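Local coordinates for putative type VI secretion protein (Escherichia coli, PDB 6SK0), which forms the trimeric puncturing spike at the tip of the type VI secretion system and carries and inhibits a phospholipase effector, at the interface of chains A and B. Residues are numbered along the deposited sequence; one frame, centred on the assembly and turned at random. Chains: chain A/B, Putative type VI secretion protein.

The interface of chains A and B. Residues chain A 567, 570, 572-574; chain B 532, 540-541, 544-545, 547.
The guanidinium of B:Arg540 lies between two pieces of chain A in the trimeric VgrG spike, with the backbone N of A:Met574 over the rim of one face and the methyl of A:Ala570 over the rim of the other. The carboxylate carbon of B:Glu545 and the amide carbon of A:Gln567 sit at its edge, in plane. A second guanidinium, that of B:Arg547, has A:Ala570 N above one face and A:Gln567 CB at its edge. Here the loop around the 3-10 helix 568-570 of one chain meets strands 539-541 and 544-548 of its neighbour.

B:Arg540 has CG in the crowded position between the backbone N and the carbonyl carbon (chi1 55°), and bends at chi3. B:Glu545, extended from its strand, is gripped end-on: NH1 of B:Arg540 meets OE1 of B:Glu545 at 2.7 Å in a salt bridge, and NH2 uses the syn lone pair of OE2. With the guanidinium held in this way, B:Arg540 NE donates to A:Gly572 O at 2.8 Å, nearly along the C=O axis. NH2 adds weak bonds to that carbonyl and to A:Gln567 OE1, the latter tip to tip with the amide and guanidinium planes almost perpendicular (84°). The amide of A:Gln567 is steadied within its own chain, its NE2 donating to A:Lys573 O at 2.7 Å from above the carbonyl plane.

B:Arg547, bent at chi2 and chi3, brings NH2 onto a lone pair of A:Gln567 O at 2.9 Å, while its CD packs against A:Ala570 CB at 3.5 Å. Backbone to backbone, A:Met574 N donates almost straight to B:Arg540 O. The extended side chain of A:Met574 slides past B:Glu545 in the opposite direction, SD of A:Met574 lying 3.9 Å from B:Glu545 CB and CE reaching B:Ala544 O.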
loop_
_atom_site.group_PDB
_atom_site.type_symbol
_atom_site.label_atom_id
_atom_site.label_comp_id
_atom_site.label_asym_id
_atom_site.label_seq_id
_atom_site.Cartn_x
_atom_site.Cartn_y
_atom_site.Cartn_z
ATOM N N GLN A 567 -6.291 12.755 -24.028
ATOM C CA GLN A 567 -7.533 12.829 -24.792
ATOM C C GLN A 567 -7.420 14.026 -25.721
ATOM O O GLN A 567 -7.926 15.111 -25.421
ATOM C CB GLN A 567 -8.756 12.939 -23.887
ATOM C CG GLN A 567 -10.045 12.713 -24.629
ATOM C CD GLN A 567 -11.257 13.115 -23.838
ATOM O OE1 GLN A 567 -11.635 14.279 -23.821
ATOM N NE2 GLN A 567 -11.885 12.152 -23.187
ATOM N N ALA A 570 -9.769 17.366 -26.570
ATOM C CA ALA A 570 -10.948 17.142 -25.738
ATOM C C ALA A 570 -12.026 16.355 -26.476
ATOM O O ALA A 570 -13.212 16.487 -26.182
ATOM C CB ALA A 570 -11.521 18.459 -25.213
ATOM N N GLY A 572 -14.089 13.354 -26.910
ATOM C CA GLY A 572 -14.490 12.266 -26.047
ATOM C C GLY A 572 -15.148 12.772 -24.780
ATOM O O GLY A 572 -15.154 13.961 -24.473
ATOM N N LYS A 573 -15.718 11.826 -24.052
ATOM C CA LYS A 573 -16.399 12.165 -22.818
ATOM C C LYS A 573 -15.405 12.646 -21.773
ATOM O O LYS A 573 -14.232 12.273 -21.775
ATOM C CB LYS A 573 -17.179 10.968 -22.292
ATOM C CG LYS A 573 -18.320 10.540 -23.184
ATOM C CD LYS A 573 -19.028 11.736 -23.780
ATOM C CE LYS A 573 -20.275 11.315 -24.518
ATOM N NZ LYS A 573 -21.234 10.653 -23.598
ATOM N N MET A 574 -15.894 13.497 -20.878
ATOM C CA MET A 574 -15.075 13.982 -19.779
ATOM C C MET A 574 -14.598 12.832 -18.898
ATOM O O MET A 574 -13.465 12.843 -18.410
ATOM C CB MET A 574 -15.874 15.013 -18.987
ATOM C CG MET A 574 -15.476 15.210 -17.552
ATOM S SD MET A 574 -16.477 16.499 -16.783
ATOM C CE MET A 574 -16.259 16.116 -15.057
ATOM N N ASN B 532 -20.826 20.478 -19.601
ATOM C CA ASN B 532 -19.757 20.563 -20.582
ATOM C C ASN B 532 -20.133 19.812 -21.852
ATOM O O ASN B 532 -20.508 18.639 -21.808
ATOM C CB ASN B 532 -18.463 20.024 -19.981
ATOM C CG ASN B 532 -18.189 20.602 -18.607
ATOM O OD1 ASN B 532 -18.263 21.807 -18.412
ATOM N ND2 ASN B 532 -17.887 19.742 -17.649
ATOM N N ARG B 540 -20.726 16.161 -23.039
ATOM C CA ARG B 540 -19.586 15.276 -22.884
ATOM C C ARG B 540 -19.185 15.083 -21.432
ATOM O O ARG B 540 -18.229 14.354 -21.164
ATOM C CB ARG B 540 -18.390 15.790 -23.696
ATOM C CG ARG B 540 -17.969 17.200 -23.400
ATOM C CD ARG B 540 -16.749 17.573 -24.213
ATOM N NE ARG B 540 -15.618 16.699 -23.938
ATOM C CZ ARG B 540 -14.719 16.914 -22.987
ATOM N NH1 ARG B 540 -14.812 17.984 -22.215
ATOM N NH2 ARG B 540 -13.727 16.062 -22.807
ATOM N N GLY B 541 -19.898 15.690 -20.495
ATOM C CA GLY B 541 -19.583 15.528 -19.096
ATOM C C GLY B 541 -20.195 16.597 -18.226
ATOM O O GLY B 541 -20.425 17.719 -18.674
ATOM N N ALA B 544 -16.676 19.689 -13.312
ATOM C CA ALA B 544 -15.502 20.502 -13.568
ATOM C C ALA B 544 -14.445 19.636 -14.228
ATOM O O ALA B 544 -14.086 18.578 -13.703
ATOM C CB ALA B 544 -14.973 21.122 -12.279
ATOM N N GLU B 545 -13.963 20.076 -15.377
ATOM C CA GLU B 545 -12.905 19.384 -16.090
ATOM C C GLU B 545 -11.738 20.334 -16.291
ATOM O O GLU B 545 -11.896 21.406 -16.883
ATOM C CB GLU B 545 -13.390 18.841 -17.431
ATOM C CG GLU B 545 -12.330 18.047 -18.160
ATOM C CD GLU B 545 -12.650 17.844 -19.625
ATOM O OE1 GLU B 545 -13.139 18.788 -20.270
ATOM O OE2 GLU B 545 -12.409 16.736 -20.134
ATOM N N ARG B 547 -8.310 20.009 -18.211
ATOM C CA ARG B 547 -7.760 19.080 -19.179
ATOM C C ARG B 547 -6.734 19.770 -20.059
ATOM O O ARG B 547 -6.817 20.968 -20.327
ATOM C CB ARG B 547 -8.858 18.467 -20.035
ATOM C CG ARG B 547 -9.696 19.483 -20.749
ATOM C CD ARG B 547 -9.904 19.089 -22.172
ATOM N NE ARG B 547 -8.673 19.130 -22.946
ATOM C CZ ARG B 547 -8.048 18.058 -23.416
ATOM N NH1 ARG B 547 -6.939 18.195 -24.119
ATOM N NH2 ARG B 547 -8.535 16.850 -23.188
#